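Local structure of DNA polymerase sliding clamp 2 (Thermococcus kodakarensis, 3LX2) at residues F166-E169 with E174-T177; A147-S152 with Y200-L205; I219-F222 with L228-K231; I17-K22 with L209-D214. The protein forms a ring-shaped homotrimer through which DNA passes, probably tethering the DNA polymerase and other DNA-processing proteins to the template. All coordinates share one frame; numbering follows the deposited sequence.

Contact 1 of 4, residues F166-E169 with E174-T177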
loop_
_atom_site.group_PDB
_atom_site.type_symbol
_atom_site.label_atom_id
_atom_site.label_comp_id
_atom_site.label_asym_id
_atom_site.label_seq_id
_atom_site.Cartn_x
_atom_site.Cartn_y
_atom_site.Cartn_z
ATOM N N PHE A 166 14.762 18.423 -19.849
ATOM C CA PHE A 166 15.422 17.749 -18.729
ATOM C C PHE A 166 16.077 16.394 -19.095
ATOM O O PHE A 166 15.381 15.429 -19.413
ATOM C CB PHE A 166 14.397 17.450 -17.667
ATOM C CG PHE A 166 13.549 18.599 -17.327
ATOM C CD1 PHE A 166 14.005 19.567 -16.436
ATOM C CD2 PHE A 166 12.281 18.730 -17.898
ATOM C CE1 PHE A 166 13.208 20.655 -16.113
ATOM C CE2 PHE A 166 11.489 19.801 -17.571
ATOM C CZ PHE A 166 11.956 20.769 -16.674
ATOM N N LYS A 167 17.404 16.313 -19.032
ATOM C CA LYS A 167 18.091 15.115 -19.511
ATOM C C LYS A 167 19.131 14.604 -18.577
ATOM O O LYS A 167 19.732 15.329 -17.796
ATOM C CB LYS A 167 18.705 15.292 -20.902
ATOM C CG LYS A 167 20.072 15.982 -20.981
ATOM C CD LYS A 167 20.366 16.410 -22.472
ATOM C CE LYS A 167 21.885 16.294 -22.880
ATOM N NZ LYS A 167 22.300 17.271 -23.995
ATOM N N ALA A 168 19.305 13.304 -18.680
ATOM C CA ALA A 168 20.276 12.599 -17.897
ATOM C C ALA A 168 21.081 11.691 -18.821
ATOM O O ALA A 168 20.623 11.283 -19.902
ATOM C CB ALA A 168 19.595 11.821 -16.791
ATOM N N GLU A 169 22.300 11.406 -18.400
ATOM C CA GLU A 169 23.127 10.454 -19.121
ATOM C C GLU A 169 23.939 9.598 -18.153
ATOM O O GLU A 169 24.590 10.101 -17.246
ATOM C CB GLU A 169 23.973 11.140 -20.191
ATOM C CG GLU A 169 24.592 10.067 -21.160
ATOM C CD GLU A 169 25.390 10.613 -22.390
ATOM O OE1 GLU A 169 25.448 11.854 -22.637
ATOM O OE2 GLU A 169 25.951 9.759 -23.126
ATOM N N GLU A 174 20.346 7.080 -21.775
ATOM C CA GLU A 174 20.085 8.498 -21.647
ATOM C C GLU A 174 18.577 8.810 -21.681
ATOM O O GLU A 174 17.795 8.011 -22.186
ATOM C CB GLU A 174 20.946 9.293 -22.657
ATOM C CG GLU A 174 20.401 9.601 -24.045
ATOM C CD GLU A 174 21.541 9.936 -25.023
ATOM O OE1 GLU A 174 22.493 9.131 -25.105
ATOM O OE2 GLU A 174 21.527 10.991 -25.692
ATOM N N VAL A 175 18.153 9.941 -21.112
ATOM C CA VAL A 175 16.735 10.265 -21.136
ATOM C C VAL A 175 16.439 11.751 -21.253
ATOM O O VAL A 175 16.791 12.552 -20.402
ATOM C CB VAL A 175 15.934 9.565 -20.003
ATOM C CG1 VAL A 175 16.344 10.060 -18.613
ATOM C CG2 VAL A 175 14.449 9.685 -20.240
ATOM N N ARG A 176 15.803 12.102 -22.349
ATOM C CA ARG A 176 15.368 13.456 -22.594
ATOM C C ARG A 176 13.812 13.537 -22.362
ATOM O O ARG A 176 13.018 12.766 -22.917
ATOM C CB ARG A 176 15.787 13.811 -24.022
ATOM C CG ARG A 176 15.773 15.245 -24.410
ATOM C CD ARG A 176 16.418 15.454 -25.804
ATOM N NE ARG A 176 17.849 15.803 -25.684
ATOM C CZ ARG A 176 18.424 16.911 -26.181
ATOM N NH1 ARG A 176 17.682 17.778 -26.872
ATOM N NH2 ARG A 176 19.738 17.147 -26.013
ATOM N N THR A 177 13.411 14.420 -21.469
ATOM C CA THR A 177 12.035 14.893 -21.422
ATOM C C THR A 177 12.069 16.329 -21.913
ATOM O O THR A 177 12.855 17.144 -21.386
ATOM C CB THR A 177 11.494 14.929 -20.013
ATOM O OG1 THR A 177 11.262 13.602 -19.537
ATOM C CG2 THR A 177 10.205 15.681 -20.010
#
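F166-E169 and E174-T177 are the two arms of a β-hairpin, antiparallel at 179° with their short axes 4.7 Å apart. Two hydrogen-bonded pairs supply every hydrogen bond between them. In the first, F166 N donates to T177 O at 2.8 Å, and T177 N donates back to F166 O. A168 and V175 repeat the exchange, the bond from V175 N to A168 O measuring 3.1 Å. V175 O takes a second, weaker contact as well, because K167 CA lies 3.0 Å from it and points its hydrogen that way. The backbone of K167 bonds to Y156 of strand 154-159. E174-T177 in turn joins a strand of the second subunit in an antiparallel ladder that carries the sheet across the interface, and T177 OG1 hydrogen-bonds to T109 OG1 of that subunit.

F166, A168, V175 and T177 share one face, from which F166, A168 and V175 reach helix 138-151. The other face pairs like charges. The carboxylates of E169 and E174 lie side by side, and E174 has a weak, long ion pair with K112 of the second subunit. K167 and R176 also run alongside each other. A bend at chi3 (-94°) of R176 turns its guanidinium so that K167 NZ meets it at the edge, 3.3 Å from R176 NH2, a close approach of two donors.

Contact 2 of 4, residues A147-S152 with Y200-L205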
loop_
_atom_site.group_PDB
_atom_site.type_symbol
_atom_site.label_atom_id
_atom_site.label_comp_id
_atom_site.label_asym_id
_atom_site.label_seq_id
_atom_site.Cartn_x
_atom_site.Cartn_y
_atom_site.Cartn_z
ATOM N N ALA A 147 12.319 10.103 -14.258
ATOM C CA ALA A 147 12.884 9.473 -15.419
ATOM C C ALA A 147 14.417 9.604 -15.383
ATOM O O ALA A 147 15.146 8.698 -15.793
ATOM C CB ALA A 147 12.296 10.088 -16.676
ATOM N N ALA A 148 14.899 10.730 -14.881
ATOM C CA ALA A 148 16.343 10.889 -14.721
ATOM C C ALA A 148 16.854 9.786 -13.776
ATOM O O ALA A 148 17.692 8.980 -14.187
ATOM C CB ALA A 148 16.715 12.284 -14.223
ATOM N N LYS A 149 16.287 9.707 -12.565
ATOM C CA LYS A 149 16.749 8.760 -11.558
ATOM C C LYS A 149 17.075 7.381 -12.116
ATOM O O LYS A 149 18.003 6.737 -11.636
ATOM C CB LYS A 149 15.764 8.613 -10.373
ATOM C CG LYS A 149 16.154 7.502 -9.377
ATOM C CD LYS A 149 15.970 7.848 -7.892
ATOM C CE LYS A 149 14.489 7.684 -7.473
ATOM N NZ LYS A 149 14.381 7.029 -6.164
ATOM N N LEU A 150 16.305 6.905 -13.081
ATOM C CA LEU A 150 16.550 5.609 -13.655
ATOM C C LEU A 150 17.882 5.557 -14.376
ATOM O O LEU A 150 18.494 4.513 -14.512
ATOM C CB LEU A 150 15.451 5.285 -14.634
ATOM C CG LEU A 150 14.487 4.155 -14.307
ATOM C CD1 LEU A 150 14.255 3.903 -12.816
ATOM C CD2 LEU A 150 13.171 4.414 -15.023
ATOM N N VAL A 151 18.337 6.705 -14.828
ATOM C CA VAL A 151 19.449 6.757 -15.701
ATOM C C VAL A 151 20.694 7.224 -14.991
ATOM O O VAL A 151 21.790 6.766 -15.338
ATOM C CB VAL A 151 19.083 7.625 -16.880
ATOM C CG1 VAL A 151 20.289 8.033 -17.713
ATOM C CG2 VAL A 151 18.082 6.852 -17.707
ATOM N N SER A 152 20.535 8.076 -13.966
ATOM C CA SER A 152 21.652 8.790 -13.362
ATOM C C SER A 152 21.317 9.360 -12.012
ATOM O O SER A 152 20.174 9.396 -11.620
ATOM C CB SER A 152 22.069 9.930 -14.269
ATOM O OG SER A 152 23.108 10.701 -13.680
ATOM N N TYR A 200 21.957 19.056 -11.431
ATOM C CA TYR A 200 21.633 18.995 -10.023
ATOM C C TYR A 200 21.355 17.550 -9.656
ATOM O O TYR A 200 21.165 16.672 -10.540
ATOM C CB TYR A 200 20.432 19.909 -9.717
ATOM C CG TYR A 200 20.606 21.274 -10.324
ATOM C CD1 TYR A 200 21.325 22.238 -9.664
ATOM C CD2 TYR A 200 20.092 21.580 -11.572
ATOM C CE1 TYR A 200 21.528 23.475 -10.229
ATOM C CE2 TYR A 200 20.291 22.833 -12.161
ATOM C CZ TYR A 200 21.006 23.774 -11.466
ATOM O OH TYR A 200 21.246 25.026 -11.978
ATOM N N GLY A 201 21.371 17.303 -8.357
ATOM C CA GLY A 201 21.240 15.965 -7.862
ATOM C C GLY A 201 19.799 15.529 -7.893
ATOM O O GLY A 201 18.949 16.121 -7.231
ATOM N N VAL A 202 19.508 14.501 -8.672
ATOM C CA VAL A 202 18.178 13.924 -8.708
ATOM C C VAL A 202 17.517 13.710 -7.339
ATOM O O VAL A 202 16.297 13.998 -7.142
ATOM C CB VAL A 202 18.224 12.620 -9.515
ATOM C CG1 VAL A 202 16.994 11.759 -9.293
ATOM C CG2 VAL A 202 18.366 12.978 -10.979
ATOM N N ALA A 203 18.304 13.204 -6.401
ATOM C CA ALA A 203 17.779 12.760 -5.120
ATOM C C ALA A 203 17.214 13.976 -4.467
ATOM O O ALA A 203 16.068 13.996 -4.014
ATOM C CB ALA A 203 18.900 12.202 -4.265
ATOM N N TYR A 204 18.024 15.010 -4.422
ATOM C CA TYR A 204 17.587 16.292 -3.880
ATOM C C TYR A 204 16.216 16.826 -4.442
ATOM O O TYR A 204 15.304 17.135 -3.665
ATOM C CB TYR A 204 18.751 17.304 -3.946
ATOM C CG TYR A 204 19.971 16.901 -3.073
ATOM C CD1 TYR A 204 20.018 17.225 -1.713
ATOM C CD2 TYR A 204 21.059 16.191 -3.606
ATOM C CE1 TYR A 204 21.116 16.856 -0.900
ATOM C CE2 TYR A 204 22.171 15.799 -2.792
ATOM C CZ TYR A 204 22.189 16.143 -1.446
ATOM O OH TYR A 204 23.257 15.798 -0.617
ATOM N N LEU A 205 16.042 16.845 -5.767
ATOM C CA LEU A 205 14.844 17.413 -6.398
ATOM C C LEU A 205 13.570 16.612 -6.123
ATOM O O LEU A 205 12.453 17.164 -5.922
ATOM C CB LEU A 205 15.053 17.575 -7.910
ATOM C CG LEU A 205 16.310 18.315 -8.451
ATOM C CD1 LEU A 205 16.094 18.746 -9.842
ATOM C CD2 LEU A 205 16.726 19.532 -7.652
#
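V202 meets the C-terminal part of helix 138-151 with both of its methyl groups, one to each of two successive residues. Its CB points toward A147-S152, and chi1 of 164° sets CG1 opposite the backbone N while CG2 lies beside that N, which splays the two branches over different targets. CG1 comes up against the root of K149, 3.5 Å from K149 CB. The other branch, CG2, meets A148 CB, methyl against methyl, at 3.7 Å and also lies 4.1 Å from S152 O. The closest pair of CA atoms, K149 CA and V202 CA, is 6.1 Å apart.

K149 contributes only its base here: its chain bends repeatedly and carries NZ away to a salt bridge with E206, one turn further along helix 202-209. S152 likewise turns its hydroxyl elsewhere, OG accepting from S154 N. I155 of strand 154-159 touches both A148 and V202, so both helices pack on that strand's sheet. G201 holds the N-cap position of helix 202-209, placing V202 in its first turn. With no hydrogen bond between the segments, their direct cohesion is van der Waals contact, which fixes spacing by shape rather than by directed bonds.

Contact 3 of 4, residues I219-F222 with L228-K231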
loop_
_atom_site.group_PDB
_atom_site.type_symbol
_atom_site.label_atom_id
_atom_site.label_comp_id
_atom_site.label_asym_id
_atom_site.label_seq_id
_atom_site.Cartn_x
_atom_site.Cartn_y
_atom_site.Cartn_z
ATOM N N ILE A 219 7.704 27.287 -9.747
ATOM C CA ILE A 219 8.549 28.255 -10.412
ATOM C C ILE A 219 10.004 27.763 -10.408
ATOM O O ILE A 219 10.513 27.333 -9.391
ATOM C CB ILE A 219 8.434 29.627 -9.669
ATOM C CG1 ILE A 219 6.994 30.165 -9.816
ATOM C CG2 ILE A 219 9.562 30.612 -10.092
ATOM C CD1 ILE A 219 6.710 31.530 -9.124
ATOM N N ILE A 220 10.660 27.874 -11.559
ATOM C CA ILE A 220 12.031 27.405 -11.752
ATOM C C ILE A 220 12.905 28.535 -12.250
ATOM O O ILE A 220 12.453 29.308 -13.060
ATOM C CB ILE A 220 12.074 26.327 -12.809
ATOM C CG1 ILE A 220 11.366 25.081 -12.332
ATOM C CG2 ILE A 220 13.518 25.967 -13.157
ATOM C CD1 ILE A 220 11.050 24.161 -13.496
ATOM N N ARG A 221 14.142 28.641 -11.766
ATOM C CA ARG A 221 15.124 29.615 -12.308
ATOM C C ARG A 221 16.490 28.957 -12.310
ATOM O O ARG A 221 16.792 28.221 -11.359
ATOM C CB ARG A 221 15.161 30.892 -11.467
ATOM C CG ARG A 221 13.904 31.766 -11.528
ATOM C CD ARG A 221 14.049 33.042 -10.666
ATOM N NE ARG A 221 13.160 34.133 -11.107
ATOM C CZ ARG A 221 12.054 34.549 -10.466
ATOM N NH1 ARG A 221 11.660 33.977 -9.314
ATOM N NH2 ARG A 221 11.341 35.559 -10.977
ATOM N N PHE A 222 17.292 29.151 -13.373
ATOM C CA PHE A 222 18.673 28.563 -13.427
ATOM C C PHE A 222 19.706 29.240 -14.346
ATOM O O PHE A 222 19.456 30.323 -14.862
ATOM C CB PHE A 222 18.665 27.033 -13.596
ATOM C CG PHE A 222 18.016 26.552 -14.845
ATOM C CD1 PHE A 222 16.639 26.437 -14.923
ATOM C CD2 PHE A 222 18.784 26.178 -15.940
ATOM C CE1 PHE A 222 16.009 25.967 -16.099
ATOM C CE2 PHE A 222 18.173 25.710 -17.120
ATOM C CZ PHE A 222 16.786 25.607 -17.194
ATOM N N LEU A 228 20.134 26.110 -8.553
ATOM C CA LEU A 228 18.772 26.064 -9.130
ATOM C C LEU A 228 17.751 26.588 -8.114
ATOM O O LEU A 228 17.826 26.231 -6.948
ATOM C CB LEU A 228 18.396 24.626 -9.488
ATOM C CG LEU A 228 16.904 24.254 -9.675
ATOM C CD1 LEU A 228 16.380 24.721 -11.032
ATOM C CD2 LEU A 228 16.663 22.734 -9.529
ATOM N N LEU A 229 16.782 27.391 -8.564
ATOM C CA LEU A 229 15.611 27.746 -7.703
ATOM C C LEU A 229 14.365 26.933 -8.045
ATOM O O LEU A 229 14.011 26.795 -9.205
ATOM C CB LEU A 229 15.272 29.238 -7.714
ATOM C CG LEU A 229 13.930 29.620 -7.016
ATOM C CD1 LEU A 229 13.967 29.474 -5.455
ATOM C CD2 LEU A 229 13.342 31.016 -7.423
ATOM N N LEU A 230 13.738 26.359 -7.031
ATOM C CA LEU A 230 12.397 25.823 -7.169
ATOM C C LEU A 230 11.604 26.464 -6.025
ATOM O O LEU A 230 11.964 26.343 -4.828
ATOM C CB LEU A 230 12.346 24.309 -7.006
ATOM C CG LEU A 230 13.146 23.310 -7.835
ATOM C CD1 LEU A 230 12.641 21.943 -7.516
ATOM C CD2 LEU A 230 12.978 23.561 -9.317
ATOM N N LYS A 231 10.545 27.149 -6.433
ATOM C CA LYS A 231 9.728 27.939 -5.547
ATOM C C LYS A 231 8.259 27.533 -5.695
ATOM O O LYS A 231 7.739 27.392 -6.824
ATOM C CB LYS A 231 9.917 29.412 -5.882
ATOM C CG LYS A 231 8.949 30.407 -5.194
ATOM C CD LYS A 231 9.471 31.811 -5.519
ATOM C CE LYS A 231 8.559 32.891 -4.995
ATOM N NZ LYS A 231 9.306 34.177 -4.865
#
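I219 and K231 exchange two backbone hydrogen bonds, the straighter being I219 N to K231 O at 2.9 Å with 173° at the hydrogen. K231 N returns a bond to I219 O, and in both cases the donor lies in the carbonyl plane. R221 and L229 form the second such pair less evenly: L229 N reaches R221 O at 2.9 Å, again in plane, whereas R221 N lies 3.2 Å from L229 O and is tilted 24° out of the carbonyl plane. Between the pairs, I220 and L230 sit opposite one another with no N-H bond to each other; their backbones bond to A134 and F242 of the flanking strands. I220 CA directs its hydrogen at L229 O, and L230 CA does the same at I219 O.

This ladder joins the arms of a β-hairpin, strands 217-222 and 228-234, inside a continuous antiparallel sheet. Strand 132-137 pairs with the outer side of the first arm and strand 238-244 with that of the second.

On the face of I220 and L230, these side chains run alongside each other, I220 CG1 3.7 Å from L230 CD2. L228 crosses I220 at a slant and brings its CD1 to 3.8 Å from I220 CG2. Helix 202-209 packs on this layer, with L205 against L228 and with I208 and L209 against L230. The opposite face carries R221 and K231 beside I219 and L229. R221 extends alongside L229, whose CD2 meets the guanidinium at its edge and in its plane, 3.9 Å from R221 NH1; W130 touches both residues. K231, fully extended, delivers NZ to a salt bridge with E239.

Contact 4 of 4, residues I17-K22 with L209-D214. With SO4 (sulfate ion), chain D.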
loop_
_atom_site.group_PDB
_atom_site.type_symbol
_atom_site.label_atom_id
_atom_site.label_comp_id
_atom_site.label_asym_id
_atom_site.label_seq_id
_atom_site.Cartn_x
_atom_site.Cartn_y
_atom_site.Cartn_z
ATOM N N ILE A 17 5.994 20.020 6.263
ATOM C CA ILE A 17 6.983 19.539 7.215
ATOM C C ILE A 17 7.734 18.344 6.636
ATOM O O ILE A 17 8.953 18.191 6.901
ATOM C CB ILE A 17 6.387 19.284 8.614
ATOM C CG1 ILE A 17 5.871 20.602 9.208
ATOM C CG2 ILE A 17 7.382 18.734 9.565
ATOM C CD1 ILE A 17 6.846 21.662 9.182
ATOM N N ALA A 18 7.012 17.536 5.841
ATOM C CA ALA A 18 7.555 16.349 5.192
ATOM C C ALA A 18 8.691 16.761 4.229
ATOM O O ALA A 18 9.727 16.121 4.158
ATOM C CB ALA A 18 6.445 15.532 4.460
ATOM N N THR A 19 8.522 17.851 3.524
ATOM C CA THR A 19 9.587 18.259 2.660
ATOM C C THR A 19 10.843 18.700 3.469
ATOM O O THR A 19 11.950 18.333 3.137
ATOM C CB THR A 19 9.044 19.290 1.730
ATOM O OG1 THR A 19 7.861 18.734 1.172
ATOM C CG2 THR A 19 10.005 19.617 0.648
ATOM N N LEU A 20 10.643 19.374 4.584
ATOM C CA LEU A 20 11.762 19.875 5.380
ATOM C C LEU A 20 12.541 18.762 6.035
ATOM O O LEU A 20 13.780 18.777 6.045
ATOM C CB LEU A 20 11.309 20.918 6.419
ATOM C CG LEU A 20 10.528 22.092 5.834
ATOM C CD1 LEU A 20 10.162 23.193 6.892
ATOM C CD2 LEU A 20 11.275 22.698 4.662
ATOM N N GLU A 21 11.827 17.780 6.565
ATOM C CA GLU A 21 12.477 16.719 7.343
ATOM C C GLU A 21 13.430 15.939 6.448
ATOM O O GLU A 21 14.341 15.256 6.932
ATOM C CB GLU A 21 11.425 15.799 7.943
ATOM C CG GLU A 21 11.919 14.780 9.000
ATOM C CD GLU A 21 12.482 13.553 8.371
ATOM O OE1 GLU A 21 11.953 13.158 7.320
ATOM O OE2 GLU A 21 13.463 12.976 8.888
ATOM N N LYS A 22 13.221 16.024 5.141
ATOM C CA LYS A 22 14.048 15.253 4.230
ATOM C C LYS A 22 15.469 15.768 4.265
ATOM O O LYS A 22 16.351 15.000 4.060
ATOM C CB LYS A 22 13.513 15.293 2.784
ATOM C CG LYS A 22 12.246 14.448 2.559
ATOM C CD LYS A 22 12.494 12.999 3.007
ATOM C CE LYS A 22 11.219 12.194 3.044
ATOM N NZ LYS A 22 10.743 11.975 1.666
ATOM N N LEU A 209 10.000 17.871 -4.450
ATOM C CA LEU A 209 8.738 17.801 -5.230
ATOM C C LEU A 209 7.722 16.768 -4.745
ATOM O O LEU A 209 6.604 16.733 -5.225
ATOM C CB LEU A 209 9.046 17.498 -6.718
ATOM C CG LEU A 209 9.991 18.458 -7.503
ATOM C CD1 LEU A 209 10.560 17.851 -8.831
ATOM C CD2 LEU A 209 9.381 19.888 -7.733
ATOM N N ARG A 210 8.089 15.915 -3.803
ATOM C CA ARG A 210 7.167 14.824 -3.423
ATOM C C ARG A 210 5.878 15.234 -2.725
ATOM O O ARG A 210 4.853 14.649 -2.995
ATOM C CB ARG A 210 7.873 13.748 -2.631
ATOM C CG ARG A 210 7.031 12.504 -2.361
ATOM C CD ARG A 210 7.859 11.447 -1.556
ATOM N NE ARG A 210 8.782 10.717 -2.427
ATOM C CZ ARG A 210 10.111 10.812 -2.401
ATOM N NH1 ARG A 210 10.735 11.620 -1.541
ATOM N NH2 ARG A 210 10.826 10.066 -3.243
ATOM N N SER A 211 5.914 16.212 -1.830
ATOM C CA SER A 211 4.665 16.701 -1.175
ATOM C C SER A 211 3.633 17.363 -2.117
ATOM O O SER A 211 2.448 17.144 -1.966
ATOM C CB SER A 211 4.968 17.684 -0.043
ATOM O OG SER A 211 5.471 17.012 1.089
ATOM N N LEU A 212 4.095 18.131 -3.088
ATOM C CA LEU A 212 3.230 18.846 -4.008
ATOM C C LEU A 212 2.285 17.948 -4.813
ATOM O O LEU A 212 2.612 16.785 -5.134
ATOM C CB LEU A 212 4.103 19.657 -4.977
ATOM C CG LEU A 212 5.022 20.679 -4.313
ATOM C CD1 LEU A 212 5.706 21.366 -5.417
ATOM C CD2 LEU A 212 4.209 21.679 -3.466
ATOM N N ALA A 213 1.118 18.483 -5.133
ATOM C CA ALA A 213 0.168 17.736 -5.978
ATOM C C ALA A 213 0.500 18.048 -7.450
ATOM O O ALA A 213 1.058 19.131 -7.721
ATOM C CB ALA A 213 -1.277 18.111 -5.645
ATOM N N ASP A 214 0.170 17.134 -8.381
ATOM C CA ASP A 214 0.670 17.278 -9.768
ATOM C C ASP A 214 0.326 18.626 -10.341
ATOM O O ASP A 214 1.054 19.171 -11.182
ATOM C CB ASP A 214 0.154 16.194 -10.699
ATOM C CG ASP A 214 0.796 14.840 -10.455
ATOM O OD1 ASP A 214 1.861 14.723 -9.790
ATOM O OD2 ASP A 214 0.194 13.867 -10.917
HETATM S S SO4 D . -2.086 14.669 -7.124
HETATM O O1 SO4 D . -0.860 15.025 -7.847
HETATM O O2 SO4 D . -1.858 14.647 -5.680
HETATM O O3 SO4 D . -3.109 15.659 -7.525
HETATM O O4 SO4 D . -2.486 13.301 -7.454
HETATM O O HOH W 1 8.193 16.570 -0.405
#
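K22 and R210 bring two cationic groups unusually close, K22 NZ standing 3.2 Å from R210 NH1 with no bond between these two donors. Their side chains cross at about a right angle. Bends at chi2 (-55°) and chi4 (69°) fold the lysine so that its amine arrives at the arginine. A shared anion probably makes the closeness tolerable: D207 forms a salt bridge to R210 NH1 and a weak, long ion pair with K22.

Beside the charges lies a small hydroxyl cluster. T19 OG1 and S211 OG are 2.9 Å apart, and each hydrogen-bonds to S15 O, a carbonyl one turn back on helix 10-21. A water bridges the segments next to them, accepting from S211 N at 2.7 Å and bonding T19 OG1 at the same distance. A18 adds a methyl contact, its CB 3.8 Å from S211 OG. Farther along the loop a sulfate, probably from the crystallisation liquor, lies by D214 N, but the spacing is too short to be trusted in detail.

The contact ties the C-terminal part of helix 10-21, in the N-terminal domain, to the loop following helix 202-209 in the C-terminal one. T19 and L212 both touch Y232 of strand 228-234, L20 packs on strand 47-54, I17 on helix 73-80, and L209 on helix 138-151.

How the contacts relate
Contacts 1 and 3 are both β-hairpin ladders, yet their settings differ. Contact 3 is buried inside its sheet, with a strand on either side, mostly aliphatic, and touched by no other chain, whereas contact 1 is partly buried at the subunit interface with charged side chains along one face. Contact 2, with no hydrogen bond and mainly methyl packing across its segments, lies against both: A168 packs on A148, and Y200 and L205 pack on L228. Contact 4 is the surface one, polar and water-bridged, and it alone links the N- and C-terminal domains. Helix 202-209 begins in contact 2, while L209, farther along, packs on L230 of contact 3 and leads into the loop of contact 4.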